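Local coordinates for flavodoxin, WrbA-like protein (Agrobacterium tumefaciens, PDB 3D7N), which probably binds FMN and transfers electrons, consistent with an NAD(P)H:quinone dehydrogenase of the WrbA-like flavodoxin family, at residues S6-G18 / V27-A40. Numbering follows the deposited sequence.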
loop_
_atom_site.group_PDB
_atom_site.type_symbol
_atom_site.label_atom_id
_atom_site.label_comp_id
_atom_site.label_asym_id
_atom_site.label_seq_id
_atom_site.Cartn_x
_atom_site.Cartn_y
_atom_site.Cartn_z
ATOM N N SER A 6 -14.538 -5.014 -32.516
ATOM C CA SER A 6 -13.117 -5.117 -32.011
ATOM C C SER A 6 -12.752 -3.829 -31.218
ATOM O O SER A 6 -13.156 -2.701 -31.596
ATOM C CB SER A 6 -12.117 -5.365 -33.175
ATOM O OG SER A 6 -10.846 -5.811 -32.698
ATOM N N SER A 7 -11.958 -4.016 -30.165
ATOM C CA SER A 7 -11.940 -3.113 -28.991
ATOM C C SER A 7 -11.320 -1.734 -29.195
ATOM O O SER A 7 -10.388 -1.560 -29.974
ATOM C CB SER A 7 -11.227 -3.797 -27.807
ATOM O OG SER A 7 -9.806 -3.779 -27.944
ATOM N N ASN A 8 -11.862 -0.771 -28.460
ATOM C CA ASN A 8 -11.341 0.581 -28.412
ATOM C C ASN A 8 -10.681 0.780 -27.050
ATOM O O ASN A 8 -11.328 0.741 -26.029
ATOM C CB ASN A 8 -12.472 1.615 -28.661
ATOM C CG ASN A 8 -12.013 3.084 -28.405
ATOM O OD1 ASN A 8 -10.889 3.483 -28.806
ATOM N ND2 ASN A 8 -12.877 3.889 -27.735
ATOM N N THR A 9 -9.369 0.936 -27.067
ATOM C CA THR A 9 -8.550 1.178 -25.898
ATOM C C THR A 9 -8.064 2.610 -25.944
ATOM O O THR A 9 -7.708 3.105 -26.984
ATOM C CB THR A 9 -7.372 0.212 -25.852
ATOM O OG1 THR A 9 -7.894 -1.113 -25.904
ATOM C CG2 THR A 9 -6.516 0.378 -24.519
ATOM N N VAL A 10 -8.090 3.293 -24.810
ATOM C CA VAL A 10 -7.533 4.629 -24.708
ATOM C C VAL A 10 -6.379 4.627 -23.730
ATOM O O VAL A 10 -6.502 4.080 -22.632
ATOM C CB VAL A 10 -8.613 5.627 -24.233
ATOM C CG1 VAL A 10 -7.976 6.914 -23.691
ATOM C CG2 VAL A 10 -9.606 5.917 -25.377
ATOM N N VAL A 11 -5.247 5.196 -24.124
ATOM C CA VAL A 11 -4.157 5.447 -23.188
ATOM C C VAL A 11 -4.249 6.934 -22.785
ATOM O O VAL A 11 -4.156 7.847 -23.667
ATOM C CB VAL A 11 -2.794 5.107 -23.795
ATOM C CG1 VAL A 11 -1.683 5.614 -22.901
ATOM C CG2 VAL A 11 -2.689 3.607 -24.054
ATOM N N VAL A 12 -4.492 7.171 -21.481
ATOM C CA VAL A 12 -4.594 8.530 -20.909
ATOM C C VAL A 12 -3.426 8.663 -19.934
ATOM O O VAL A 12 -3.252 7.824 -19.034
ATOM C CB VAL A 12 -5.980 8.789 -20.208
ATOM C CG1 VAL A 12 -6.211 7.816 -19.014
ATOM C CG2 VAL A 12 -6.115 10.253 -19.784
ATOM N N TYR A 13 -2.571 9.656 -20.149
ATOM C CA TYR A 13 -1.289 9.681 -19.440
ATOM C C TYR A 13 -0.800 11.092 -19.178
ATOM O O TYR A 13 -1.107 12.039 -19.918
ATOM C CB TYR A 13 -0.208 8.949 -20.285
ATOM C CG TYR A 13 0.175 9.724 -21.536
ATOM C CD1 TYR A 13 1.312 10.532 -21.563
ATOM C CD2 TYR A 13 -0.643 9.709 -22.666
ATOM C CE1 TYR A 13 1.630 11.319 -22.703
ATOM C CE2 TYR A 13 -0.313 10.476 -23.827
ATOM C CZ TYR A 13 0.822 11.270 -23.824
ATOM O OH TYR A 13 1.141 12.030 -24.934
ATOM N N HIS A 14 0.030 11.206 -18.157
ATOM C CA HIS A 14 0.807 12.422 -17.944
ATOM C C HIS A 14 2.298 12.098 -18.121
ATOM O O HIS A 14 2.748 11.050 -17.667
ATOM C CB HIS A 14 0.515 13.029 -16.543
ATOM C CG HIS A 14 1.408 14.172 -16.209
ATOM N ND1 HIS A 14 2.440 14.064 -15.303
ATOM C CD2 HIS A 14 1.494 15.422 -16.730
ATOM C CE1 HIS A 14 3.101 15.212 -15.252
ATOM N NE2 HIS A 14 2.551 16.049 -16.115
ATOM N N SER A 15 3.032 12.965 -18.827
ATOM C CA SER A 15 4.494 12.945 -18.783
ATOM C C SER A 15 5.093 14.246 -18.322
ATOM O O SER A 15 4.949 15.299 -18.957
ATOM C CB SER A 15 5.119 12.575 -20.116
ATOM O OG SER A 15 4.313 13.071 -21.128
ATOM N N GLY A 16 5.776 14.144 -17.188
ATOM C CA GLY A 16 6.744 15.144 -16.797
ATOM C C GLY A 16 8.077 14.613 -17.290
ATOM O O GLY A 16 8.541 13.549 -16.817
ATOM N N TYR A 17 8.648 15.325 -18.258
ATOM C CA TYR A 17 9.980 15.057 -18.845
ATOM C C TYR A 17 9.914 14.211 -20.132
ATOM O O TYR A 17 10.861 14.212 -20.919
ATOM C CB TYR A 17 11.007 14.459 -17.842
ATOM C CG TYR A 17 11.024 15.058 -16.434
ATOM C CD1 TYR A 17 11.161 16.446 -16.222
ATOM C CD2 TYR A 17 10.917 14.222 -15.308
ATOM C CE1 TYR A 17 11.167 16.989 -14.899
ATOM C CE2 TYR A 17 10.920 14.747 -13.992
ATOM C CZ TYR A 17 11.045 16.125 -13.790
ATOM O OH TYR A 17 11.051 16.606 -12.488
ATOM N N GLY A 18 8.811 13.511 -20.372
ATOM C CA GLY A 18 8.636 12.797 -21.652
ATOM C C GLY A 18 9.038 11.316 -21.708
ATOM O O GLY A 18 8.937 10.697 -22.785
ATOM N N VAL A 27 2.683 1.330 -25.206
ATOM C CA VAL A 27 1.442 0.690 -24.796
ATOM C C VAL A 27 0.364 0.941 -25.856
ATOM O O VAL A 27 -0.278 -0.000 -26.294
ATOM C CB VAL A 27 0.992 1.174 -23.368
ATOM C CG1 VAL A 27 -0.399 0.572 -22.929
ATOM C CG2 VAL A 27 2.104 0.883 -22.338
ATOM N N ALA A 28 0.219 2.183 -26.328
ATOM C CA ALA A 28 -0.688 2.497 -27.435
ATOM C C ALA A 28 -0.452 1.606 -28.676
ATOM O O ALA A 28 -1.379 1.064 -29.246
ATOM C CB ALA A 28 -0.573 3.961 -27.795
ATOM N N GLU A 29 0.803 1.457 -29.093
ATOM C CA GLU A 29 1.182 0.540 -30.173
ATOM C C GLU A 29 0.701 -0.894 -29.949
ATOM O O GLU A 29 0.127 -1.492 -30.843
ATOM C CB GLU A 29 2.707 0.565 -30.344
ATOM C CG GLU A 29 3.274 -0.312 -31.430
ATOM C CD GLU A 29 4.754 -0.059 -31.622
ATOM O OE1 GLU A 29 5.214 1.021 -31.212
ATOM O OE2 GLU A 29 5.462 -0.927 -32.176
ATOM N N GLY A 30 0.925 -1.453 -28.764
ATOM C CA GLY A 30 0.487 -2.819 -28.483
ATOM C C GLY A 30 -1.019 -3.008 -28.498
ATOM O O GLY A 30 -1.534 -4.021 -29.028
ATOM N N ALA A 31 -1.723 -2.048 -27.878
ATOM C CA ALA A 31 -3.204 -2.067 -27.784
ATOM C C ALA A 31 -3.873 -1.471 -29.022
ATOM O O ALA A 31 -5.111 -1.477 -29.117
ATOM C CB ALA A 31 -3.654 -1.294 -26.596
ATOM N N GLU A 32 -3.057 -0.950 -29.951
ATOM C CA GLU A 32 -3.557 -0.111 -31.018
ATOM C C GLU A 32 -4.548 0.907 -30.459
ATOM O O GLU A 32 -5.681 0.965 -30.899
ATOM C CB GLU A 32 -4.203 -0.987 -32.093
ATOM C CG GLU A 32 -3.241 -2.044 -32.649
ATOM C CD GLU A 32 -3.831 -2.838 -33.821
ATOM O OE1 GLU A 32 -4.903 -3.475 -33.643
ATOM O OE2 GLU A 32 -3.235 -2.811 -34.926
ATOM N N ALA A 33 -4.105 1.677 -29.466
ATOM C CA ALA A 33 -4.941 2.607 -28.712
ATOM C C ALA A 33 -4.829 4.001 -29.277
ATOM O O ALA A 33 -3.909 4.298 -30.029
ATOM C CB ALA A 33 -4.493 2.629 -27.277
ATOM N N THR A 34 -5.775 4.865 -28.917
ATOM C CA THR A 34 -5.572 6.294 -29.096
ATOM C C THR A 34 -4.929 6.840 -27.804
ATOM O O THR A 34 -5.040 6.241 -26.717
ATOM C CB THR A 34 -6.873 7.031 -29.505
ATOM O OG1 THR A 34 -7.879 6.800 -28.525
ATOM C CG2 THR A 34 -7.367 6.520 -30.827
ATOM N N LEU A 35 -4.200 7.932 -27.964
ATOM C CA LEU A 35 -3.418 8.534 -26.919
ATOM C C LEU A 35 -4.068 9.848 -26.526
ATOM O O LEU A 35 -4.486 10.638 -27.403
ATOM C CB LEU A 35 -2.008 8.822 -27.400
ATOM C CG LEU A 35 -0.974 7.703 -27.363
ATOM C CD1 LEU A 35 0.206 8.114 -28.238
ATOM C CD2 LEU A 35 -0.568 7.474 -25.967
ATOM N N HIS A 36 -4.152 10.083 -25.215
ATOM C CA HIS A 36 -4.665 11.338 -24.702
ATOM C C HIS A 36 -3.822 11.815 -23.541
ATOM O O HIS A 36 -3.600 11.078 -22.603
ATOM C CB HIS A 36 -6.134 11.179 -24.309
ATOM C CG HIS A 36 -7.059 11.180 -25.485
ATOM N ND1 HIS A 36 -7.465 12.340 -26.107
ATOM C CD2 HIS A 36 -7.628 10.163 -26.170
ATOM C CE1 HIS A 36 -8.258 12.039 -27.121
ATOM N NE2 HIS A 36 -8.373 10.723 -27.182
ATOM N N ALA A 37 -3.358 13.056 -23.622
ATOM C CA ALA A 37 -2.333 13.558 -22.722
ATOM C C ALA A 37 -2.973 14.478 -21.723
ATOM O O ALA A 37 -3.638 15.410 -22.130
ATOM C CB ALA A 37 -1.264 14.311 -23.509
ATOM N N ILE A 38 -2.791 14.209 -20.428
ATOM C CA ILE A 38 -3.092 15.186 -19.362
ATOM C C ILE A 38 -1.996 16.227 -19.458
ATOM O O ILE A 38 -0.819 15.870 -19.475
ATOM C CB ILE A 38 -3.022 14.539 -17.973
ATOM C CG1 ILE A 38 -4.048 13.403 -17.858
ATOM C CG2 ILE A 38 -3.147 15.573 -16.847
ATOM C CD1 ILE A 38 -3.640 12.237 -16.898
ATOM N N ASP A 39 -2.357 17.506 -19.572
ATOM C CA ASP A 39 -1.340 18.542 -19.765
ATOM C C ASP A 39 -0.579 18.877 -18.476
ATOM O O ASP A 39 -0.841 18.299 -17.415
ATOM C CB ASP A 39 -1.932 19.775 -20.468
ATOM C CG ASP A 39 -2.946 20.522 -19.623
ATOM O OD1 ASP A 39 -2.899 20.400 -18.371
ATOM O OD2 ASP A 39 -3.776 21.260 -20.222
ATOM N N ALA A 40 0.379 19.791 -18.583
ATOM C CA ALA A 40 1.275 20.133 -17.476
ATOM C C ALA A 40 0.552 20.690 -16.271
ATOM O O ALA A 40 1.132 20.758 -15.179
ATOM C CB ALA A 40 2.335 21.133 -17.927
#
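Val11 pairs with Leu35 at the middle of two parallel strands, 9-13 and 34-37. Five backbone hydrogen bonds join the segments, from Thr34 N to Thr9 O at one end to Ile38 N to Tyr13 O at the other. Val11 N donates to Thr34 O at 2.8 Å, and Val11 O accepts from His36 N at 2.7 Å. The tight part lies under the helix. Val11 CG1, anti to the backbone N (chi1 170°), runs alongside Leu35 and meets its CD2 at 3.8 Å. The other branch, CG2, turns to Val27 CG1, 4.0 Å away, and to Ala33 CB. Thr9 CG2 packs on Ala31 CB at 3.9 Å. Tyr13 lies on the same face of the sheet as Val11. Its chi1 of 70° tips the ring over the neighbouring strand, and Ala37 CA makes a CH-pi contact with one ring face, 4.2 Å from the centroid. Strand 34-37 is the solvent side: Thr34 and Ala37, on different faces, are exposed, while Val10 to Tyr13 are buried. Val10 reaches Thr34 OG1 with CG2 (3.7 Å) and His36 CD2 with CG1 (4.1 Å). Farther along, Ile38 packs on Phe73 and Phe76 of helix 71-79. Strand 57-65 flanks strand 9-13 on its other edge. A Schellman motif with Glu32 at positive phi ends helix 19-31 and leads into strand 34-37. This is the first beta-alpha-beta crossover of a flavodoxin-like fold.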